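Local coordinates for putative branched-chain amino acid transport system substrate-binding protein (Rhodopseudomonas palustris, PDB 4FB4), which is probably the periplasmic solute-binding component of an uptake transporter named for branched-chain amino acids, and holds caffeic acid in this crystal, at residues I12-T17 and G75-P80; P116-I121 and Y341-R346; L184-A189 and T208-R213. All coordinates share one frame; numbering follows the deposited sequence.

Interaction 1: residues I12-T17 and G75-P80; sequences ITVTTT and GSSVTP. With DHC (caffeic acid), chain B.
Thr13 O is buried against Gly75 and Ser76 and has no conventional hydrogen-bond donor; instead two alpha carbons meet it. Gly75 CA lies 3.2 Å from Thr13 O, and Ser76 CA approaches Thr13 O with the straighter C-H, 162° at the hydrogen. The peptide bond between Gly75 and Ser76 is cis, and both of their alpha carbons turn to this one carbonyl. Gly75 has backbone angles that suit only glycine, and a CB there would run straight into Thr13 O. One conventional bond follows: Thr15 N donates to Ser77 OG over 3.0 Å, nearly straight at 171°. Ser77 OG is put there by lying beside its own backbone N (chi1 -65°), which also brings it within 3.5 Å of Val14 CB. Strands 8-14 and 72-75 are neighbours in the parallel part of the first lobe's sheet, and the contact forms where both strands end, the binding edge of a type I periplasmic-binding fold. Beyond Ser77 the chain turns into helix 79-92, with Val78 at the N-cap position. Thr79 N, in the first turn, donates to the caffeic acid carboxylate at O1, 2.7 Å away, so the helix start probably favours the negative charge. Val78 CG1 touches the other carboxylate oxygen, O2, at 3.5 Å. On the polar side, Thr13, Thr15 and Ser76 all direct their hydroxyls to the carboxylate of Asp50, while Ser77 OG is also bonded to Glu27.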
# COMPACT_ATOMS: atom_id res chain seq x y z
N ILE A 12 -15.25 1.59 5.48
CA ILE A 12 -13.85 1.21 5.48
C ILE A 12 -13.63 -0.09 6.23
O ILE A 12 -14.01 -0.23 7.41
CB ILE A 12 -12.96 2.31 6.14
CG1 ILE A 12 -13.23 3.65 5.48
CG2 ILE A 12 -11.49 1.89 6.04
CD1 ILE A 12 -12.47 4.87 6.03
N THR A 13 -13.02 -1.07 5.57
CA THR A 13 -12.61 -2.29 6.26
C THR A 13 -11.10 -2.31 6.28
O THR A 13 -10.44 -2.25 5.24
CB THR A 13 -13.27 -3.59 5.68
OG1 THR A 13 -12.87 -4.76 6.43
CG2 THR A 13 -12.97 -3.78 4.28
N VAL A 14 -10.53 -2.32 7.48
CA VAL A 14 -9.10 -2.44 7.62
C VAL A 14 -8.72 -3.42 8.73
O VAL A 14 -9.56 -3.84 9.50
CB VAL A 14 -8.41 -1.07 7.89
CG1 VAL A 14 -8.28 -0.24 6.59
CG2 VAL A 14 -9.11 -0.28 8.99
N THR A 15 -7.45 -3.74 8.82
CA THR A 15 -7.01 -4.73 9.75
C THR A 15 -6.45 -4.06 10.98
O THR A 15 -5.34 -3.51 10.95
CB THR A 15 -5.93 -5.60 9.13
OG1 THR A 15 -6.44 -6.14 7.91
CG2 THR A 15 -5.53 -6.73 10.18
N THR A 16 -7.19 -4.12 12.08
CA THR A 16 -6.74 -3.52 13.30
C THR A 16 -6.49 -4.53 14.44
O THR A 16 -6.10 -4.11 15.52
CB THR A 16 -7.70 -2.40 13.76
OG1 THR A 16 -9.01 -2.92 13.92
CG2 THR A 16 -7.71 -1.29 12.71
N THR A 17 -6.67 -5.82 14.17
CA THR A 17 -6.28 -6.89 15.09
C THR A 17 -5.42 -7.89 14.33
O THR A 17 -5.47 -8.02 13.08
CB THR A 17 -7.48 -7.60 15.73
OG1 THR A 17 -8.30 -8.15 14.68
CG2 THR A 17 -8.31 -6.65 16.61
N GLY A 75 -10.63 -0.37 1.45
CA GLY A 75 -9.89 -1.37 2.20
C GLY A 75 -9.30 -2.40 1.27
O GLY A 75 -9.44 -2.29 0.01
N SER A 76 -8.60 -3.38 1.81
CA SER A 76 -8.33 -3.57 3.23
C SER A 76 -6.87 -3.24 3.39
O SER A 76 -6.30 -2.55 2.53
CB SER A 76 -8.67 -4.99 3.62
OG SER A 76 -8.35 -5.32 4.97
N SER A 77 -6.24 -3.73 4.45
CA SER A 77 -4.82 -3.41 4.78
C SER A 77 -3.74 -4.27 4.10
O SER A 77 -2.63 -3.83 3.95
CB SER A 77 -4.65 -3.57 6.28
OG SER A 77 -5.45 -2.60 6.90
N VAL A 78 -4.11 -5.45 3.68
CA VAL A 78 -3.19 -6.44 3.07
C VAL A 78 -3.95 -7.03 1.92
O VAL A 78 -5.16 -6.85 1.82
CB VAL A 78 -2.70 -7.51 4.09
CG1 VAL A 78 -1.82 -6.86 5.12
CG2 VAL A 78 -3.85 -8.26 4.80
N THR A 79 -3.23 -7.68 1.01
CA THR A 79 -3.80 -8.03 -0.29
C THR A 79 -4.95 -9.07 -0.29
O THR A 79 -5.92 -8.84 -1.00
CB THR A 79 -2.67 -8.51 -1.21
OG1 THR A 79 -1.76 -7.40 -1.33
CG2 THR A 79 -3.22 -8.87 -2.58
N PRO A 80 -4.87 -10.16 0.50
CA PRO A 80 -6.01 -11.16 0.34
C PRO A 80 -7.39 -10.63 0.68
O PRO A 80 -8.34 -10.88 -0.10
CB PRO A 80 -5.59 -12.35 1.24
CG PRO A 80 -4.08 -12.20 1.35
CD PRO A 80 -3.79 -10.72 1.31
C1 DHC B . 0.31 -7.41 1.79
O1 DHC B . -0.56 -8.10 1.24
C2 DHC B . 0.81 -6.13 1.21
C3 DHC B . 0.72 -5.08 1.99
C1' DHC B . 1.06 -3.67 1.52
C2' DHC B . 0.33 -2.62 2.06
C3' DHC B . 0.56 -1.32 1.66
C4' DHC B . 1.57 -0.99 0.65
C5' DHC B . 2.28 -2.05 0.09
C6' DHC B . 1.99 -3.37 0.53
O4' DHC B . 1.76 0.32 0.32
O3' DHC B . -0.16 -0.34 2.26
O2 DHC B . 0.73 -7.69 2.93

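Interaction 2: residues P116-I121 and Y341-R346; sequences PQPIPI and YGLDDR. With DHC (caffeic acid), chain B.
The Tyr341 ring has Pro118 over one face and the carbonyl of Pro116 at its edge. Pro118 CB sits 3.8 Å from the ring centroid and only 12° off the normal, a CH-pi contact over the middle of the ring. Pro116 O lies in the ring plane, 3.1 Å from Tyr341 CD2, so the carbonyl meets the polarised aromatic C-H edge and not the pi cloud. Pro118 CD also reaches CD2 from above. At the far end of the ring a water bridges the segments, accepting from Ile119 N and donating to Tyr341 OH, 3.0 Å from that oxygen; the hydroxyl is also bonded to Leu102 O. With an alanine at Tyr341 the face of Pro118 loses its aromatic partner, and the bridging water and Leu102 O are likely to be left without their hydroxyl. Leu343 packs nearby: its CD1 comes within 4.0 Å of Gln117 CA, and Ile121 CD1 lies 4.1 Å from Leu343 CB, close to the Leu343 carbonyl. Behind this, Arg346 grips Asp344 side-on, NE to OD1 and NH1 to OD2. Asp344 OD1 additionally takes Arg346 N in an Asx turn, met from above the carboxylate plane. Pro116 CB touches the ligand at O4', 3.5 Å away, while Gln117 NE2 donates to Ser347 O and Gln117 OE1 bonds Gln282, itself a ligand partner. Segment 116-121 leaves strand 112-114 of one sheet for helix 119-132, which leads to strand 137-143 of the other; residues 341-346 join the small strand 332-333 to strand 349-354, consistent with interlobe crossings of this fold. Ile119 packs on helix 146-161, Pro116 and Gln117 on His286 of helix 282-302, and Leu343 on Tyr333 of strand 332-333.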
# COMPACT_ATOMS: atom_id res chain seq x y z
N PRO A 116 -2.03 2.23 -3.01
CA PRO A 116 -0.58 1.92 -2.90
C PRO A 116 0.07 1.84 -4.26
O PRO A 116 -0.59 1.55 -5.25
CB PRO A 116 -0.55 0.52 -2.25
CG PRO A 116 -1.82 0.46 -1.44
CD PRO A 116 -2.85 1.23 -2.30
N GLN A 117 1.36 2.15 -4.30
CA GLN A 117 2.12 2.10 -5.54
C GLN A 117 2.08 0.69 -6.17
O GLN A 117 2.21 -0.31 -5.47
CB GLN A 117 3.55 2.49 -5.26
CG GLN A 117 3.73 3.96 -4.89
CD GLN A 117 3.54 4.22 -3.42
OE1 GLN A 117 3.21 3.32 -2.65
NE2 GLN A 117 3.70 5.49 -3.02
N PRO A 118 1.89 0.61 -7.49
CA PRO A 118 1.87 -0.72 -8.09
C PRO A 118 3.26 -1.36 -7.98
O PRO A 118 4.29 -0.65 -7.96
CB PRO A 118 1.49 -0.47 -9.56
CG PRO A 118 1.78 0.95 -9.80
CD PRO A 118 1.66 1.68 -8.49
N ILE A 119 3.28 -2.69 -7.89
CA ILE A 119 4.53 -3.44 -7.72
C ILE A 119 5.57 -3.08 -8.80
O ILE A 119 6.73 -2.84 -8.45
CB ILE A 119 4.28 -4.97 -7.63
CG1 ILE A 119 3.90 -5.39 -6.18
CG2 ILE A 119 5.51 -5.78 -8.01
CD1 ILE A 119 2.85 -4.59 -5.49
N PRO A 120 5.16 -2.99 -10.08
CA PRO A 120 6.20 -2.74 -11.08
C PRO A 120 6.95 -1.43 -10.93
O PRO A 120 8.12 -1.37 -11.30
CB PRO A 120 5.43 -2.79 -12.40
CG PRO A 120 4.34 -3.77 -12.11
CD PRO A 120 3.90 -3.40 -10.71
N ILE A 121 6.27 -0.40 -10.43
CA ILE A 121 6.91 0.90 -10.22
C ILE A 121 7.93 0.76 -9.09
O ILE A 121 9.04 1.27 -9.15
CB ILE A 121 5.88 1.98 -9.84
CG1 ILE A 121 5.06 2.39 -11.08
CG2 ILE A 121 6.59 3.15 -9.19
CD1 ILE A 121 4.07 3.52 -10.85
N TYR A 341 -4.24 2.22 -10.96
CA TYR A 341 -3.35 2.77 -9.94
C TYR A 341 -3.03 4.23 -10.20
O TYR A 341 -2.92 5.02 -9.27
CB TYR A 341 -2.03 1.98 -9.95
CG TYR A 341 -2.11 0.64 -9.29
CD1 TYR A 341 -2.52 -0.50 -9.99
CD2 TYR A 341 -1.76 0.49 -7.97
CE1 TYR A 341 -2.55 -1.75 -9.37
CE2 TYR A 341 -1.78 -0.73 -7.34
CZ TYR A 341 -2.19 -1.85 -8.02
OH TYR A 341 -2.20 -3.07 -7.31
N GLY A 342 -2.86 4.59 -11.48
CA GLY A 342 -2.77 6.00 -11.89
C GLY A 342 -1.52 6.77 -11.51
O GLY A 342 -1.50 8.02 -11.55
N LEU A 343 -0.45 6.03 -11.18
CA LEU A 343 0.79 6.65 -10.66
C LEU A 343 2.01 6.61 -11.60
O LEU A 343 2.06 5.83 -12.55
CB LEU A 343 1.16 5.98 -9.31
CG LEU A 343 0.19 6.31 -8.16
CD1 LEU A 343 0.51 5.44 -6.95
CD2 LEU A 343 0.25 7.82 -7.80
N ASP A 344 2.99 7.48 -11.30
CA ASP A 344 4.22 7.57 -12.04
C ASP A 344 5.41 7.79 -11.08
O ASP A 344 5.31 7.53 -9.87
CB ASP A 344 4.13 8.66 -13.16
CG ASP A 344 4.05 10.13 -12.60
OD1 ASP A 344 4.33 10.44 -11.39
OD2 ASP A 344 3.67 10.98 -13.44
N ASP A 345 6.53 8.25 -11.61
CA ASP A 345 7.75 8.38 -10.80
C ASP A 345 7.68 9.31 -9.60
O ASP A 345 8.50 9.21 -8.67
CB ASP A 345 8.90 8.88 -11.67
CG ASP A 345 9.38 7.82 -12.66
OD1 ASP A 345 8.86 6.68 -12.62
OD2 ASP A 345 10.30 8.14 -13.46
N ARG A 346 6.75 10.23 -9.61
CA ARG A 346 6.62 11.11 -8.48
C ARG A 346 6.11 10.35 -7.22
O ARG A 346 6.06 10.92 -6.13
CB ARG A 346 5.70 12.25 -8.81
CG ARG A 346 6.22 13.16 -9.92
CD ARG A 346 5.14 14.11 -10.33
NE ARG A 346 4.16 13.48 -11.18
CZ ARG A 346 3.13 14.12 -11.70
NH1 ARG A 346 2.25 13.47 -12.46
NH2 ARG A 346 2.95 15.42 -11.46
C1 DHC B . 0.31 -7.41 1.79
O1 DHC B . -0.56 -8.10 1.24
C2 DHC B . 0.81 -6.13 1.21
C3 DHC B . 0.72 -5.08 1.99
C1' DHC B . 1.06 -3.67 1.52
C2' DHC B . 0.33 -2.62 2.06
C3' DHC B . 0.56 -1.32 1.66
C4' DHC B . 1.57 -0.99 0.65
C5' DHC B . 2.28 -2.05 0.09
C6' DHC B . 1.99 -3.37 0.53
O4' DHC B . 1.76 0.32 0.32
O3' DHC B . -0.16 -0.34 2.26
O2 DHC B . 0.73 -7.69 2.93
O HOH W 1 0.59 -3.99 -8.12

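Interaction 3: residues L184-A189 and T208-R213; sequences LKLVAA and TSLRER
Arg213 leans across Val187 and Leu184 from the end of helix 200-212. Its CB points to helix 180-189, and with CG anti to the backbone N (chi1 -159°) the next carbon lies beside Val187: Arg213 CG stands 4.2 Å from Val187 CG2, the two side chains crossing at about a right angle. The chain then bends at chi2 (65°), which brings Arg213 CD to 4.2 Å from Leu184 CD2. At Arg213 NE the same methyl, Leu184 CD2, comes closest, 3.4 Å, and it lies in the guanidinium plane, at the edge and not stacked on a face. NH2 is the last atom to approach it, 4.1 Å from Leu184 CD2. Deeper down, Leu210 takes over: its CD2 is 4.3 Å from Val187 CG2 and equally far from Leu186 CB, so one methyl fits between two residues of the facing helix. Helices 180-189 and 200-212 precede and follow strand 193-197 in the second lobe, and the latter helix leads on to strand 218-221 in a beta-alpha-beta crossover. Beneath the pair, Leu186 rests on strand 165-172 and Leu210 on Ile219 of strand 218-221, while Val183, one turn before Val187, adds to the seam. Arg213 and Leu184 also touch a crystal neighbour, so their outer ends may be partly set by packing. Contact is by van der Waals packing, through the arginine's CG and CD and the edge of its guanidinium at NE; between these two segments no directional bond forms, and the charge remains at the protein surface.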
# COMPACT_ATOMS: atom_id res chain seq x y z
N LEU A 184 18.07 -21.37 5.27
CA LEU A 184 19.19 -22.29 5.00
C LEU A 184 19.44 -22.48 3.50
O LEU A 184 20.56 -22.40 3.04
CB LEU A 184 18.93 -23.65 5.64
CG LEU A 184 19.32 -23.77 7.12
CD1 LEU A 184 18.85 -25.15 7.58
CD2 LEU A 184 20.83 -23.60 7.31
N LYS A 185 18.37 -22.66 2.73
CA LYS A 185 18.50 -22.82 1.29
C LYS A 185 18.93 -21.55 0.58
O LYS A 185 19.67 -21.62 -0.39
CB LYS A 185 17.21 -23.32 0.70
CG LYS A 185 16.98 -24.79 1.00
CD LYS A 185 15.55 -25.14 0.71
CE LYS A 185 15.31 -26.63 0.77
NZ LYS A 185 13.90 -26.91 0.36
N LEU A 186 18.46 -20.39 1.04
CA LEU A 186 18.93 -19.11 0.49
C LEU A 186 20.39 -18.86 0.76
O LEU A 186 21.12 -18.41 -0.13
CB LEU A 186 18.09 -17.92 1.01
CG LEU A 186 16.69 -17.84 0.41
CD1 LEU A 186 15.78 -16.92 1.22
CD2 LEU A 186 16.77 -17.40 -1.06
N VAL A 187 20.85 -19.12 1.99
CA VAL A 187 22.28 -18.89 2.30
C VAL A 187 23.16 -19.88 1.53
O VAL A 187 24.23 -19.51 1.03
CB VAL A 187 22.56 -18.89 3.81
CG1 VAL A 187 24.02 -18.55 4.09
CG2 VAL A 187 21.67 -17.89 4.52
N ALA A 188 22.69 -21.12 1.39
CA ALA A 188 23.36 -22.13 0.57
C ALA A 188 23.51 -21.70 -0.90
O ALA A 188 24.59 -21.84 -1.48
CB ALA A 188 22.65 -23.48 0.67
N ALA A 189 22.45 -21.18 -1.51
CA ALA A 189 22.57 -20.61 -2.86
C ALA A 189 23.51 -19.38 -2.92
O ALA A 189 24.04 -19.05 -3.96
CB ALA A 189 21.19 -20.28 -3.41
N THR A 208 15.93 -10.58 9.98
CA THR A 208 16.72 -10.99 11.14
C THR A 208 17.29 -12.40 10.98
O THR A 208 18.44 -12.67 11.29
CB THR A 208 15.89 -10.90 12.44
OG1 THR A 208 14.68 -11.67 12.29
CG2 THR A 208 15.50 -9.47 12.72
N SER A 209 16.46 -13.31 10.46
CA SER A 209 16.92 -14.67 10.27
C SER A 209 18.04 -14.73 9.26
O SER A 209 18.98 -15.49 9.46
CB SER A 209 15.81 -15.62 9.82
OG SER A 209 14.70 -15.56 10.71
N LEU A 210 17.94 -13.98 8.16
CA LEU A 210 19.02 -14.04 7.17
C LEU A 210 20.35 -13.61 7.80
O LEU A 210 21.37 -14.30 7.67
CB LEU A 210 18.70 -13.19 5.95
CG LEU A 210 17.74 -13.89 4.95
CD1 LEU A 210 17.24 -12.91 3.90
CD2 LEU A 210 18.41 -15.10 4.30
N ARG A 211 20.35 -12.46 8.47
CA ARG A 211 21.60 -11.97 9.11
C ARG A 211 22.08 -12.87 10.23
O ARG A 211 23.29 -13.14 10.34
CB ARG A 211 21.41 -10.55 9.66
CG ARG A 211 21.16 -9.53 8.58
CD ARG A 211 22.28 -9.50 7.58
NE ARG A 211 22.11 -8.37 6.70
CZ ARG A 211 22.47 -8.33 5.42
NH1 ARG A 211 22.22 -7.22 4.75
NH2 ARG A 211 23.06 -9.36 4.81
N GLU A 212 21.16 -13.34 11.08
CA GLU A 212 21.54 -14.26 12.16
C GLU A 212 22.16 -15.57 11.61
O GLU A 212 23.05 -16.16 12.23
CB GLU A 212 20.34 -14.58 13.03
CG GLU A 212 19.92 -13.40 13.91
CD GLU A 212 18.52 -13.56 14.48
OE1 GLU A 212 17.86 -14.57 14.13
OE2 GLU A 212 18.07 -12.68 15.25
N ARG A 213 21.70 -16.01 10.45
CA ARG A 213 22.26 -17.18 9.76
C ARG A 213 23.53 -16.87 8.95
O ARG A 213 24.12 -17.76 8.34
CB ARG A 213 21.21 -17.78 8.85
CG ARG A 213 21.45 -19.21 8.45
CD ARG A 213 21.37 -20.15 9.66
NE ARG A 213 22.20 -21.30 9.41
CZ ARG A 213 23.46 -21.44 9.82
NH1 ARG A 213 24.08 -20.53 10.59
NH2 ARG A 213 24.10 -22.55 9.48

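Interaction 1 is fully buried, interaction 2 partly so, and interaction 3 lies at the periphery, its centre about 31 Å from those of both others. Interactions 1 and 2 both touch the caffeic acid, from opposite ends: 75-80 holds the carboxylate and 116-121 meets the catechol, though the two contacts themselves do not touch. Interaction 1 joins strand ends within the first lobe, interaction 2 brings together two segments probably at the crossings between the lobes, and interaction 3 pairs two helices of the second lobe. Chemistry follows place: hydroxyls and backbone polar groups at the strand ends, proline, aromatic and water contacts at the probable crossings, and aliphatic packing with one arginine at the surface.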